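Local coordinates for protein uridylate-specific endoribonuclease nsp11 (PDB 5EYI) that probably cleaves RNA at uridylates, trimming the viral polyuridine tracts that would otherwise alert host double-stranded RNA sensors, at residues I67-M72 and V85-T90. The protein carries 1 engineered substitution. Sequence-based numbering, arbitrary orientation.
Sequences IGAGYM and VSYYLT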
ATOM      1  N   ILE A  67      -7.599  14.395  19.063  1.00 22.65           N
ATOM      2  CA  ILE A  67      -6.508  15.364  18.968  1.00 22.90           C
ATOM      3  C   ILE A  67      -6.318  15.860  17.542  1.00 21.84           C
ATOM      4  O   ILE A  67      -6.147  15.069  16.624  1.00 22.17           O
ATOM      5  CB  ILE A  67      -5.181  14.752  19.473  1.00 23.66           C
ATOM      6  CG1 ILE A  67      -5.327  14.282  20.932  1.00 25.29           C
ATOM      7  CG2 ILE A  67      -4.048  15.771  19.370  1.00 24.12           C
ATOM      8  CD1 ILE A  67      -4.249  13.322  21.409  1.00 25.61           C
ATOM      9  N   GLY A  68      -6.324  17.178  17.367  1.00 21.08           N
ATOM     10  CA  GLY A  68      -6.121  17.791  16.051  1.00 20.80           C
ATOM     11  C   GLY A  68      -7.264  17.655  15.055  1.00 20.58           C
ATOM     12  O   GLY A  68      -7.076  17.899  13.864  1.00 20.58           O
ATOM     13  N   ALA A  69      -8.451  17.287  15.534  1.00 19.61           N
ATOM     14  CA  ALA A  69      -9.574  17.040  14.663  1.00 19.39           C
ATOM     15  C   ALA A  69     -10.286  18.350  14.377  1.00 19.35           C
ATOM     16  O   ALA A  69     -10.361  19.229  15.230  1.00 19.00           O
ATOM     17  CB  ALA A  69     -10.535  16.063  15.310  1.00 19.15           C
ATOM     18  N   GLY A  70     -10.831  18.473  13.175  1.00 19.08           N
ATOM     19  CA  GLY A  70     -11.773  19.550  12.895  1.00 19.03           C
ATOM     20  C   GLY A  70     -12.967  19.374  13.809  1.00 19.04           C
ATOM     21  O   GLY A  70     -13.239  18.273  14.286  1.00 18.16           O
ATOM     22  N   TYR A  71     -13.657  20.466  14.099  1.00 20.05           N
ATOM     23  CA  TYR A  71     -14.764  20.418  15.047  1.00 20.92           C
ATOM     24  C   TYR A  71     -15.723  21.542  14.799  1.00 21.22           C
ATOM     25  O   TYR A  71     -15.414  22.486  14.078  1.00 21.10           O
ATOM     26  CB  TYR A  71     -14.248  20.452  16.495  1.00 21.57           C
ATOM     27  CG  TYR A  71     -13.551  21.740  16.901  1.00 22.53           C
ATOM     28  CD1 TYR A  71     -14.241  22.743  17.582  1.00 22.97           C
ATOM     29  CD2 TYR A  71     -12.206  21.954  16.613  1.00 23.70           C
ATOM     30  CE1 TYR A  71     -13.617  23.927  17.953  1.00 23.60           C
ATOM     31  CE2 TYR A  71     -11.568  23.139  16.980  1.00 24.27           C
ATOM     32  CZ  TYR A  71     -12.282  24.117  17.659  1.00 24.43           C
ATOM     33  OH  TYR A  71     -11.669  25.285  18.031  1.00 25.30           O
ATOM     34  N   MET A  72     -16.887  21.427  15.419  1.00 22.17           N
ATOM     35  CA  MET A  72     -17.932  22.430  15.318  1.00 23.07           C
ATOM     36  C   MET A  72     -18.357  22.942  16.687  1.00 23.66           C
ATOM     37  O   MET A  72     -18.360  22.199  17.676  1.00 23.30           O
ATOM     38  CB  MET A  72     -19.141  21.859  14.572  1.00 23.39           C
ATOM     39  CG  MET A  72     -18.799  21.439  13.152  1.00 24.13           C
ATOM     40  SD  MET A  72     -20.214  21.014  12.115  1.00 25.26           S
ATOM     41  CE  MET A  72     -21.103  22.567  12.020  1.00 24.12           C
ATOM     42  N   VAL A  85      -6.316  18.836  21.932  1.00 22.91           N
ATOM     43  CA  VAL A  85      -7.566  18.071  21.973  1.00 22.27           C
ATOM     44  C   VAL A  85      -8.700  18.963  21.495  1.00 21.54           C
ATOM     45  O   VAL A  85      -8.914  20.035  22.056  1.00 21.79           O
ATOM     46  CB  VAL A  85      -7.891  17.588  23.405  1.00 22.56           C
ATOM     47  CG1 VAL A  85      -9.247  16.881  23.455  1.00 22.85           C
ATOM     48  CG2 VAL A  85      -6.789  16.669  23.929  1.00 22.58           C
ATOM     49  N   SER A  86      -9.418  18.528  20.457  1.00 20.04           N
ATOM     50  CA  SER A  86     -10.554  19.293  19.933  1.00 18.96           C
ATOM     51  C   SER A  86     -11.804  19.026  20.763  1.00 18.52           C
ATOM     52  O   SER A  86     -12.556  19.948  21.078  1.00 18.28           O
ATOM     53  CB  SER A  86     -10.804  18.953  18.460  1.00 18.77           C
ATOM     54  OG  SER A  86      -9.617  19.127  17.713  1.00 17.91           O
ATOM     55  N   TYR A  87     -12.015  17.757  21.101  1.00 18.22           N
ATOM     56  CA  TYR A  87     -13.140  17.307  21.944  1.00 18.51           C
ATOM     57  C   TYR A  87     -12.841  15.877  22.392  1.00 18.85           C
ATOM     58  O   TYR A  87     -11.938  15.244  21.860  1.00 18.68           O
ATOM     59  CB  TYR A  87     -14.483  17.363  21.171  1.00 18.64           C
ATOM     60  CG  TYR A  87     -14.437  16.650  19.828  1.00 18.60           C
ATOM     61  CD1 TYR A  87     -14.094  17.335  18.667  1.00 18.50           C
ATOM     62  CD2 TYR A  87     -14.684  15.282  19.728  1.00 18.88           C
ATOM     63  CE1 TYR A  87     -14.012  16.686  17.446  1.00 18.42           C
ATOM     64  CE2 TYR A  87     -14.602  14.627  18.499  1.00 19.14           C
ATOM     65  CZ  TYR A  87     -14.266  15.338  17.365  1.00 18.63           C
ATOM     66  OH  TYR A  87     -14.178  14.689  16.149  1.00 18.87           O
ATOM     67  N   TYR A  88     -13.596  15.389  23.370  1.00 20.17           N
ATOM     68  CA  TYR A  88     -13.575  13.987  23.793  1.00 20.95           C
ATOM     69  C   TYR A  88     -14.822  13.307  23.265  1.00 21.16           C
ATOM     70  O   TYR A  88     -15.864  13.934  23.166  1.00 20.19           O
ATOM     71  CB  TYR A  88     -13.556  13.863  25.320  1.00 21.80           C
ATOM     72  CG  TYR A  88     -12.225  14.233  25.911  1.00 22.27           C
ATOM     73  CD1 TYR A  88     -11.924  15.557  26.203  1.00 21.73           C
ATOM     74  CD2 TYR A  88     -11.254  13.264  26.152  1.00 22.32           C
ATOM     75  CE1 TYR A  88     -10.701  15.906  26.718  1.00 21.43           C
ATOM     76  CE2 TYR A  88     -10.022  13.610  26.668  1.00 22.21           C
ATOM     77  CZ  TYR A  88      -9.755  14.934  26.947  1.00 22.04           C
ATOM     78  OH  TYR A  88      -8.533  15.282  27.452  1.00 23.19           O
ATOM     79  N   LEU A  89     -14.700  12.023  22.935  1.00 21.64           N
ATOM     80  CA  LEU A  89     -15.847  11.196  22.571  1.00 22.10           C
ATOM     81  C   LEU A  89     -15.986  10.042  23.540  1.00 22.36           C
ATOM     82  O   LEU A  89     -15.005   9.375  23.868  1.00 22.49           O
ATOM     83  CB  LEU A  89     -15.709  10.639  21.150  1.00 22.05           C
ATOM     84  CG  LEU A  89     -15.975  11.596  19.990  1.00 21.73           C
ATOM     85  CD1 LEU A  89     -15.877  10.822  18.683  1.00 22.10           C
ATOM     86  CD2 LEU A  89     -17.313  12.301  20.099  1.00 21.24           C
ATOM     87  N   THR A  90     -17.213   9.803  23.985  1.00 22.65           N
ATOM     88  CA  THR A  90     -17.512   8.651  24.810  1.00 23.98           C
ATOM     89  C   THR A  90     -18.710   7.926  24.205  1.00 23.78           C
ATOM     90  O   THR A  90     -19.756   8.519  24.015  1.00 23.94           O
ATOM     91  CB  THR A  90     -17.793   9.063  26.269  1.00 24.69           C
ATOM     92  OG1 THR A  90     -16.815  10.024  26.686  1.00 24.40           O
ATOM     93  CG2 THR A  90     -17.715   7.850  27.191  1.00 25.03           C
TER
HETATM   94  O   HOH W   1     -14.277  15.884  13.870  1.00 12.31           O
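Ser86 reaches into the bend of 67-72 and ties it down: its OG donates to Ala69 O at 2.6 Å, arriving in the plane of that carbonyl on a lone pair, with a C=O...OG angle of 128°. With OG beside its own backbone N and anti to the carbonyl carbon (chi1 -54°), the hydroxyl also lies 3.1 Å from Ala69 N. Ser86 CB meets the Tyr71 ring obliquely, 3.8 Å from Tyr71 CD2, and Ala69 O lies in the plane of that same ring at its edge. Tyr87, the next residue, packs against Ala69, Gly70 and Tyr71. Tyr71 CB sits at the edge of the Tyr87 ring, 3.8 Å from Tyr87 CD1, and Gly70 O lies in the ring plane at that edge too, while Ala69 CB comes in obliquely near the hydroxyl. A water then joins Gly70 O to Tyr87 OH, 2.6 Å from each, donating to the carbonyl. The bend belongs to the N-terminal domain of nsp11 and carries the chain from strand 64-67, antiparallel to 85-93 in a mixed sheet, into strand 71-73 of a separate three-stranded antiparallel sheet. At the end of strand 64-67, Ile67 and Val85 form a non-hydrogen-bonded antiparallel pair, their side chains on one face of the sheet and CG1 of Ile67 4.1 Å from CG2 of Val85. Gly68 follows with a positive phi (72°), a region a glycine enters easily, as the chain leaves the strand. Beyond the bend the Tyr71 ring meets Phe78, and its OH hydrogen-bonds a bound 2-(2-methoxyethoxy)ethanol, probably from the crystallisation liquor, in a pocket that Val85 and Ser86 also line.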